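Local coordinates for probable signal peptide protein (Ralstonia solanacearum, PDB 2QGU), which binds a phospholipid and probably carries such lipids across the periplasm between the two membranes of the cell envelope, at residues 166-170 and 171-175; 66-69 and 70-74. The protein carries 13 engineered substitutions. One frame throughout, in Å; residues are numbered along the deposited sequence.

Interaction 1: residues 166-170 and 171-175; sequences INISG and LWLSE
Asn167 and Trp172 face each other across a tight antiparallel hairpin, paired at a non-hydrogen-bonded position with their CA atoms 4.2 Å apart. The neighbouring pair, Ile168 and Leu171, is the hydrogen-bonded one and closes a type I' turn through Ser169 and Gly170, both with positive phi. Each of its amides is satisfied by the other's carbonyl: Ile168 N gives its hydrogen to Leu171 O at 2.9 Å, and Leu171 N to Ile168 O at 3.0 Å. A third backbone bond lies beyond the Asn167-Trp172 pair, where Leu173 N meets Ile166 O at 3.0 Å with an N-H...O angle of 173°. This last bond is nearly straight and joins the first residue of helix 173-188 to the strand, while Trp172 occupies the N-cap position.

The Asn167 side chain works over one face of the indole. CB lies 3.5 Å from the centroid of the Trp172 six-membered ring, almost on its normal, a CH-pi contact. With CG anti to the backbone N (chi1 -174°), the amide is carried on across the indole, and ND2 comes over the same face, offset toward the rim. The amide plane stands 87° from the ring. Asn167 ND2 and Trp172 NE1 approach to 3.3 Å, but both are donors and no bond links them; ND2 instead reaches Gly170 O in a weak bond of 3.3 Å. Arg153 makes a cation-pi contact with the same indole. Beside the hairpin, Ile166 CG2 packs at 3.7 Å against Leu173 CD1, and Ile168, a residue of the lipid pocket, also touches Leu173.

The backbone bonds thus fix the turn and the helix start together, whereas the asparagine side chain meets the indole through CB and ND2 over its face, with the bond to Gly170 O probably only a weak addition.

Interaction 2: residues 66-69 and 70-74; sequences QKIV and PRADF. With PEF (di-palmitoyl-3-sn-phosphatidylethanolamine), chain B.
The Phe74 ring meets the lipid obliquely: its CD1 lies 3.7 Å from C24 of the di-palmitoyl-3-sn-phosphatidylethanolamine, near the end of one acyl chain, and a second ring, Phe101, meets it with planes at about 45°. Val69 CG2 approaches the terminal carbon C25 of the same chain at 3.9 Å. Ile68 turns to the other chain instead, its CD1 3.8 Å from lipid C39. Because CG2 of Ile68 is anti to the backbone N, with CG1 beside that N (chi1 -63°), the two branches reach different stretches of this chain, CG2 coming to C41 and C42.

Behind these apolar contacts the backbone folds into a compact turn. Arg71 N bonds to Ile68 O at 2.8 Å and Ala72 N to Val69 O at 3.0 Å. Pro70 has no amide hydrogen to offer, and its CG rests 3.5 Å from Gln66 O at the end of helix 57-67.

Asp73 is the N-cap of helix 74-82, its OD1 accepting a hydrogen bond from Arg76 N. The turn links helix 57-67 to helix 74-82: Arg71 and Asp73 form backbone hydrogen bonds with Val163 of strand 160-168, Ile68 touches Val42 of helix 31-47, and Phe74 packs on Gln98, Lys102 and Leu105 of helix 91-114.

Overall arrangement
From the N terminus, the chain passes through helix 31-47 and helix 57-67 before interaction 2 turns it into helix 74-82. Helix 91-114 and the first strands of the antiparallel sheet follow, and interaction 1 then joins strand 160-168 to edge strand 171-172 and helix 173-188. Both are local turns, met in series, so neither nests in nor crosses the other. The centres of interaction 1 and interaction 2 lie about 17 Å apart, on opposite sides of the chain's centre. The nearest atoms of interaction 1 and interaction 2 are about 7 Å apart. Strand 160-168 relates them, since it holds Val163 as well as residues 166-168. Helix 91-114 touches both, and both supply residues to the lipid pocket.

Interaction 1: residues 166-170 and 171-175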
ATOM      1  N   ILE A 166      -2.220  -1.418  -4.976  1.00  6.15           N
ATOM      2  CA  ILE A 166      -2.895  -2.634  -4.531  1.00  6.36           C
ATOM      3  C   ILE A 166      -4.392  -2.456  -4.737  1.00  6.34           C
ATOM      4  O   ILE A 166      -4.924  -1.353  -4.575  1.00  6.37           O
ATOM      5  CB  ILE A 166      -2.552  -2.990  -3.050  1.00  6.34           C
ATOM      6  CG1 ILE A 166      -3.065  -4.394  -2.684  1.00  6.89           C
ATOM      7  CG2 ILE A 166      -3.055  -1.914  -2.080  1.00  7.49           C
ATOM      8  CD1 ILE A 166      -2.550  -4.917  -1.338  1.00  7.73           C
ATOM      9  N   ASN A 167      -5.046  -3.540  -5.138  1.00  5.82           N
ATOM     10  CA  ASN A 167      -6.472  -3.542  -5.397  1.00  6.37           C
ATOM     11  C   ASN A 167      -7.160  -4.366  -4.323  1.00  6.58           C
ATOM     12  O   ASN A 167      -6.882  -5.556  -4.186  1.00  6.16           O
ATOM     13  CB  ASN A 167      -6.743  -4.107  -6.795  1.00  6.53           C
ATOM     14  CG  ASN A 167      -8.196  -4.019  -7.189  1.00  8.02           C
ATOM     15  OD1 ASN A 167      -9.050  -4.676  -6.597  1.00  8.55           O
ATOM     16  ND2 ASN A 167      -8.487  -3.210  -8.204  1.00  9.27           N
ATOM     17  N   ILE A 168      -8.027  -3.705  -3.554  1.00  6.87           N
ATOM     18  CA  ILE A 168      -8.720  -4.305  -2.411  1.00  7.70           C
ATOM     19  C   ILE A 168     -10.207  -4.071  -2.615  1.00  8.22           C
ATOM     20  O   ILE A 168     -10.622  -2.949  -2.912  1.00  8.60           O
ATOM     21  CB  ILE A 168      -8.279  -3.646  -1.078  1.00  7.27           C
ATOM     22  CG1 ILE A 168      -6.780  -3.847  -0.843  1.00  8.40           C
ATOM     23  CG2 ILE A 168      -9.095  -4.182   0.100  1.00  8.42           C
ATOM     24  CD1 ILE A 168      -6.220  -3.026   0.324  1.00  8.38           C
ATOM     25  N   SER A 169     -11.003  -5.126  -2.457  1.00  8.76           N
ATOM     26  CA  SER A 169     -12.452  -5.054  -2.685  1.00  9.70           C
ATOM     27  C   SER A 169     -12.779  -4.466  -4.064  1.00  9.95           C
ATOM     28  O   SER A 169     -13.728  -3.698  -4.222  1.00 10.72           O
ATOM     29  CB  SER A 169     -13.135  -4.269  -1.558  1.00 10.04           C
ATOM     30  OG  SER A 169     -12.911  -4.865  -0.290  1.00 11.74           O
ATOM     31  N   GLY A 170     -11.968  -4.824  -5.054  1.00  9.78           N
ATOM     32  CA  GLY A 170     -12.180  -4.406  -6.432  1.00  9.77           C
ATOM     33  C   GLY A 170     -11.675  -3.019  -6.799  1.00  9.76           C
ATOM     34  O   GLY A 170     -11.735  -2.632  -7.966  1.00 10.60           O
ATOM     35  N   LEU A 171     -11.143  -2.288  -5.820  1.00  9.20           N
ATOM     36  CA  LEU A 171     -10.736  -0.890  -6.031  1.00  8.97           C
ATOM     37  C   LEU A 171      -9.230  -0.699  -5.900  1.00  8.28           C
ATOM     38  O   LEU A 171      -8.629  -1.188  -4.956  1.00  7.90           O
ATOM     39  CB  LEU A 171     -11.440   0.031  -5.029  1.00  9.65           C
ATOM     40  CG  LEU A 171     -12.968   0.017  -4.979  1.00 10.70           C
ATOM     41  CD1 LEU A 171     -13.446   0.868  -3.809  1.00 11.67           C
ATOM     42  CD2 LEU A 171     -13.554   0.506  -6.289  1.00 12.27           C
ATOM     43  N   TRP A 172      -8.637   0.043  -6.834  1.00  7.62           N
ATOM     44  CA  TRP A 172      -7.218   0.385  -6.749  1.00  7.18           C
ATOM     45  C   TRP A 172      -7.035   1.528  -5.777  1.00  7.49           C
ATOM     46  O   TRP A 172      -7.631   2.589  -5.948  1.00  7.71           O
ATOM     47  CB  TRP A 172      -6.668   0.785  -8.118  1.00  7.13           C
ATOM     48  CG  TRP A 172      -6.506  -0.381  -9.025  1.00  7.14           C
ATOM     49  CD1 TRP A 172      -7.284  -0.695 -10.103  1.00  7.03           C
ATOM     50  CD2 TRP A 172      -5.514  -1.407  -8.927  1.00  6.08           C
ATOM     51  NE1 TRP A 172      -6.831  -1.856 -10.689  1.00  7.44           N
ATOM     52  CE2 TRP A 172      -5.747  -2.316  -9.985  1.00  6.12           C
ATOM     53  CE3 TRP A 172      -4.448  -1.649  -8.048  1.00  6.22           C
ATOM     54  CZ2 TRP A 172      -4.952  -3.452 -10.192  1.00  6.81           C
ATOM     55  CZ3 TRP A 172      -3.660  -2.780  -8.250  1.00  6.18           C
ATOM     56  CH2 TRP A 172      -3.920  -3.669  -9.314  1.00  6.54           C
ATOM     57  N   LEU A 173      -6.200   1.321  -4.768  1.00  7.77           N
ATOM     58  CA  LEU A 173      -6.014   2.351  -3.743  1.00  7.85           C
ATOM     59  C   LEU A 173      -5.513   3.682  -4.306  1.00  7.93           C
ATOM     60  O   LEU A 173      -5.980   4.740  -3.883  1.00  8.11           O
ATOM     61  CB  LEU A 173      -5.111   1.856  -2.610  1.00  8.67           C
ATOM     62  CG  LEU A 173      -5.662   0.793  -1.647  1.00 10.58           C
ATOM     63  CD1 LEU A 173      -4.837   0.795  -0.371  1.00 11.68           C
ATOM     64  CD2 LEU A 173      -7.147   0.985  -1.314  1.00 12.88           C
ATOM     65  N   SER A 174      -4.603   3.648  -5.272  1.00  7.36           N
ATOM     66  CA  SER A 174      -4.115   4.914  -5.831  1.00  7.74           C
ATOM     67  C   SER A 174      -5.248   5.716  -6.465  1.00  8.15           C
ATOM     68  O   SER A 174      -5.230   6.949  -6.416  1.00  8.59           O
ATOM     69  CB  SER A 174      -2.952   4.716  -6.810  1.00  7.88           C
ATOM     70  OG  SER A 174      -3.406   4.249  -8.062  1.00  8.68           O
ATOM     71  N   GLU A 175      -6.236   5.021  -7.028  1.00  8.37           N
ATOM     72  CA  GLU A 175      -7.391   5.680  -7.643  1.00  9.16           C
ATOM     73  C   GLU A 175      -8.348   6.236  -6.594  1.00  8.79           C
ATOM     74  O   GLU A 175      -8.797   7.376  -6.706  1.00  9.13           O
ATOM     75  CB  GLU A 175      -8.126   4.732  -8.602  1.00  9.52           C
ATOM     76  CG  GLU A 175      -9.184   5.409  -9.481  1.00 14.15           C
ATOM     77  CD  GLU A 175      -8.608   6.370 -10.531  1.00 18.53           C
ATOM     78  OE1 GLU A 175      -7.385   6.345 -10.798  1.00 21.73           O
ATOM     79  OE2 GLU A 175      -9.395   7.156 -11.102  1.00 22.53           O
TER

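Interaction 2: residues 66-69 and 70-74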
ATOM      1  N   GLN A  66      10.068  -3.010   6.979  1.00 12.77           N
ATOM      2  CA  GLN A  66      11.066  -4.045   6.722  1.00 12.74           C
ATOM      3  C   GLN A  66      10.660  -5.025   5.628  1.00 12.69           C
ATOM      4  O   GLN A  66      11.509  -5.512   4.877  1.00 13.24           O
ATOM      5  CB  GLN A  66      11.374  -4.817   8.003  1.00 12.84           C
ATOM      6  CG  GLN A  66      12.024  -3.990   9.100  1.00 13.48           C
ATOM      7  CD  GLN A  66      11.876  -4.635  10.463  1.00 14.25           C
ATOM      8  OE1 GLN A  66      11.617  -5.837  10.575  1.00 15.92           O
ATOM      9  NE2 GLN A  66      12.031  -3.833  11.514  1.00 14.42           N
ATOM     10  N   LYS A  67       9.367  -5.330   5.546  1.00 12.08           N
ATOM     11  CA  LYS A  67       8.901  -6.422   4.689  1.00 11.87           C
ATOM     12  C   LYS A  67       8.140  -5.961   3.449  1.00 11.33           C
ATOM     13  O   LYS A  67       7.989  -6.736   2.504  1.00 11.73           O
ATOM     14  CB  LYS A  67       8.044  -7.420   5.481  1.00 11.87           C
ATOM     15  CG  LYS A  67       8.635  -7.900   6.820  1.00 12.72           C
ATOM     16  CD  LYS A  67      10.013  -8.520   6.675  1.00 14.61           C
ATOM     17  CE  LYS A  67      10.578  -8.884   8.046  1.00 15.23           C
ATOM     18  NZ  LYS A  67      11.941  -9.485   7.951  1.00 17.80           N
ATOM     19  N   ILE A  68       7.668  -4.715   3.443  1.00 10.37           N
ATOM     20  CA  ILE A  68       6.908  -4.202   2.289  1.00 10.27           C
ATOM     21  C   ILE A  68       7.647  -3.100   1.534  1.00 10.58           C
ATOM     22  O   ILE A  68       7.827  -3.192   0.314  1.00 10.63           O
ATOM     23  CB  ILE A  68       5.480  -3.762   2.686  1.00  9.48           C
ATOM     24  CG1 ILE A  68       4.690  -4.972   3.190  1.00  9.31           C
ATOM     25  CG2 ILE A  68       4.744  -3.117   1.496  1.00 10.38           C
ATOM     26  CD1 ILE A  68       3.349  -4.621   3.818  1.00  9.31           C
ATOM     27  N   VAL A  69       8.084  -2.076   2.262  1.00 10.85           N
ATOM     28  CA  VAL A  69       8.760  -0.908   1.676  1.00 11.80           C
ATOM     29  C   VAL A  69       9.904  -1.247   0.693  1.00 11.97           C
ATOM     30  O   VAL A  69       9.951  -0.666  -0.401  1.00 12.89           O
ATOM     31  CB  VAL A  69       9.200   0.107   2.781  1.00 11.77           C
ATOM     32  CG1 VAL A  69      10.192   1.136   2.246  1.00 12.21           C
ATOM     33  CG2 VAL A  69       7.986   0.801   3.354  1.00 12.52           C
ATOM     34  N   PRO A  70      10.814  -2.180   1.059  1.00 12.43           N
ATOM     35  CA  PRO A  70      11.892  -2.514   0.113  1.00 12.31           C
ATOM     36  C   PRO A  70      11.411  -3.109  -1.221  1.00 11.94           C
ATOM     37  O   PRO A  70      12.183  -3.158  -2.185  1.00 12.44           O
ATOM     38  CB  PRO A  70      12.728  -3.548   0.880  1.00 12.48           C
ATOM     39  CG  PRO A  70      12.397  -3.319   2.321  1.00 13.04           C
ATOM     40  CD  PRO A  70      10.952  -2.947   2.312  1.00 12.32           C
ATOM     41  N   ARG A  71      10.156  -3.558  -1.269  1.00 11.00           N
ATOM     42  CA  ARG A  71       9.591  -4.150  -2.480  1.00 10.73           C
ATOM     43  C   ARG A  71       8.513  -3.271  -3.101  1.00  9.95           C
ATOM     44  O   ARG A  71       7.776  -3.716  -3.978  1.00  9.83           O
ATOM     45  CB  ARG A  71       9.012  -5.538  -2.182  1.00 11.01           C
ATOM     46  CG  ARG A  71      10.005  -6.514  -1.569  1.00 13.15           C
ATOM     47  CD  ARG A  71      11.183  -6.777  -2.488  1.00 15.97           C
ATOM     48  NE  ARG A  71      12.193  -7.599  -1.832  1.00 19.01           N
ATOM     49  CZ  ARG A  71      13.412  -7.813  -2.318  1.00 20.18           C
ATOM     50  NH1 ARG A  71      13.779  -7.262  -3.471  1.00 21.53           N
ATOM     51  NH2 ARG A  71      14.266  -8.577  -1.650  1.00 21.91           N
ATOM     52  N   ALA A  72       8.427  -2.027  -2.645  1.00  9.58           N
ATOM     53  CA  ALA A  72       7.375  -1.117  -3.074  1.00  9.35           C
ATOM     54  C   ALA A  72       7.953   0.208  -3.554  1.00  9.31           C
ATOM     55  O   ALA A  72       9.102   0.538  -3.253  1.00 10.01           O
ATOM     56  CB  ALA A  72       6.383  -0.884  -1.934  1.00  9.70           C
ATOM     57  N   ASP A  73       7.152   0.951  -4.310  1.00  8.66           N
ATOM     58  CA  ASP A  73       7.492   2.315  -4.703  1.00  8.82           C
ATOM     59  C   ASP A  73       6.348   3.222  -4.272  1.00  8.59           C
ATOM     60  O   ASP A  73       5.500   3.628  -5.083  1.00  8.21           O
ATOM     61  CB  ASP A  73       7.747   2.409  -6.213  1.00  9.08           C
ATOM     62  CG  ASP A  73       8.197   3.797  -6.658  1.00 10.29           C
ATOM     63  OD1 ASP A  73       8.301   4.719  -5.813  1.00 11.61           O
ATOM     64  OD2 ASP A  73       8.447   3.962  -7.867  1.00 12.98           O
ATOM     65  N   PHE A  74       6.329   3.526  -2.979  1.00  8.56           N
ATOM     66  CA  PHE A  74       5.243   4.317  -2.418  1.00  8.37           C
ATOM     67  C   PHE A  74       5.294   5.790  -2.839  1.00  8.46           C
ATOM     68  O   PHE A  74       4.275   6.481  -2.798  1.00  8.26           O
ATOM     69  CB  PHE A  74       5.144   4.166  -0.896  1.00  8.74           C
ATOM     70  CG  PHE A  74       3.823   4.617  -0.345  1.00  8.97           C
ATOM     71  CD1 PHE A  74       2.669   3.873  -0.569  1.00  9.42           C
ATOM     72  CD2 PHE A  74       3.724   5.800   0.369  1.00  9.24           C
ATOM     73  CE1 PHE A  74       1.438   4.289  -0.082  1.00 10.18           C
ATOM     74  CE2 PHE A  74       2.492   6.223   0.867  1.00 10.23           C
ATOM     75  CZ  PHE A  74       1.346   5.467   0.637  1.00  9.49           C
TER
HETATM   76  C2  PEF B 301      -9.565  -8.692   5.920  1.00 18.17           C
HETATM   77  C1  PEF B 301     -10.984  -9.002   6.393  1.00 18.18           C
HETATM   78  N   PEF B 301     -14.722  -7.955  10.887  1.00 20.49           N
HETATM   79  C3  PEF B 301      -8.728  -9.954   5.977  1.00 18.49           C
HETATM   80  C4  PEF B 301     -13.360  -7.562   8.890  1.00 19.99           C
HETATM   81  C5  PEF B 301     -14.667  -7.235   9.607  1.00 20.43           C
HETATM   82  C10 PEF B 301      -9.396  -6.840   4.507  1.00 20.35           C
HETATM   83  C11 PEF B 301      -9.109  -6.226   3.143  1.00 20.38           C
HETATM   84  C12 PEF B 301      -7.733  -6.671   2.649  1.00 20.44           C
HETATM   85  C13 PEF B 301      -6.656  -5.983   3.481  1.00 20.22           C
HETATM   86  C14 PEF B 301      -5.280  -6.158   2.866  1.00 21.36           C
HETATM   87  C15 PEF B 301      -4.249  -5.391   3.691  1.00 21.84           C
HETATM   88  C16 PEF B 301      -2.929  -5.277   2.933  1.00 23.32           C
HETATM   89  C17 PEF B 301      -1.997  -4.274   3.604  1.00 24.61           C
HETATM   90  C18 PEF B 301      -2.247  -2.860   3.077  1.00 26.04           C
HETATM   91  C19 PEF B 301      -0.929  -2.129   2.840  1.00 26.87           C
HETATM   92  C20 PEF B 301      -0.447  -1.450   4.126  1.00 26.84           C
HETATM   93  C21 PEF B 301       0.908  -0.780   3.911  1.00 26.92           C
HETATM   94  C22 PEF B 301       0.749   0.537   3.152  1.00 26.53           C
HETATM   95  C23 PEF B 301       2.055   1.330   3.146  1.00 25.93           C
HETATM   96  C24 PEF B 301       2.850   1.077   1.866  1.00 25.71           C
HETATM   97  C25 PEF B 301       4.330   1.389   2.072  1.00 25.17           C
HETATM   98  C30 PEF B 301      -6.670 -10.818   5.332  1.00 20.83           C
HETATM   99  C31 PEF B 301      -5.332 -10.865   4.910  1.00 22.26           C
HETATM  100  C32 PEF B 301      -4.626  -9.670   4.921  1.00 22.26           C
HETATM  101  C33 PEF B 301      -3.120  -9.926   4.717  1.00 21.41           C
HETATM  102  C34 PEF B 301      -2.648  -9.601   3.290  1.00 20.11           C
HETATM  103  C35 PEF B 301      -1.176  -9.144   3.249  1.00 19.71           C
HETATM  104  C36 PEF B 301      -0.876  -8.499   2.044  1.00 18.79           C
HETATM  105  C37 PEF B 301       0.393  -7.911   2.035  1.00 18.89           C
HETATM  106  C38 PEF B 301       0.637  -7.283   0.809  1.00 19.58           C
HETATM  107  C39 PEF B 301       1.950  -6.487   0.794  1.00 19.81           C
HETATM  108  C40 PEF B 301       2.066  -5.588  -0.453  1.00 21.40           C
HETATM  109  C41 PEF B 301       1.419  -4.209  -0.224  1.00 21.11           C
HETATM  110  C42 PEF B 301       1.964  -3.155  -1.195  1.00 22.13           C
HETATM  111  C43 PEF B 301       1.029  -1.941  -1.287  1.00 21.56           C
HETATM  112  C44 PEF B 301       1.626  -0.836  -2.166  1.00 22.71           C
HETATM  113  C45 PEF B 301       0.691   0.373  -2.260  1.00 22.27           C
HETATM  114  O4  PEF B 301      -9.429  -6.119   5.509  1.00 20.88           O
HETATM  115  O5  PEF B 301      -7.282 -11.881   5.314  1.00 21.82           O
HETATM  116  O2  PEF B 301      -9.601  -8.188   4.573  1.00 17.49           O
HETATM  117  O3  PEF B 301      -7.322  -9.682   5.747  1.00 19.31           O
HETATM  118  O1P PEF B 301     -12.523 -11.198   7.939  1.00 15.49           O
HETATM  119  O2P PEF B 301     -11.874  -9.855  10.018  1.00 16.33           O
HETATM  120  O3P PEF B 301     -10.977  -9.184   7.812  1.00 17.24           O
HETATM  121  O4P PEF B 301     -13.430  -8.890   8.341  1.00 17.44           O
HETATM  122  P   PEF B 301     -12.193  -9.900   8.578  1.00 17.31           P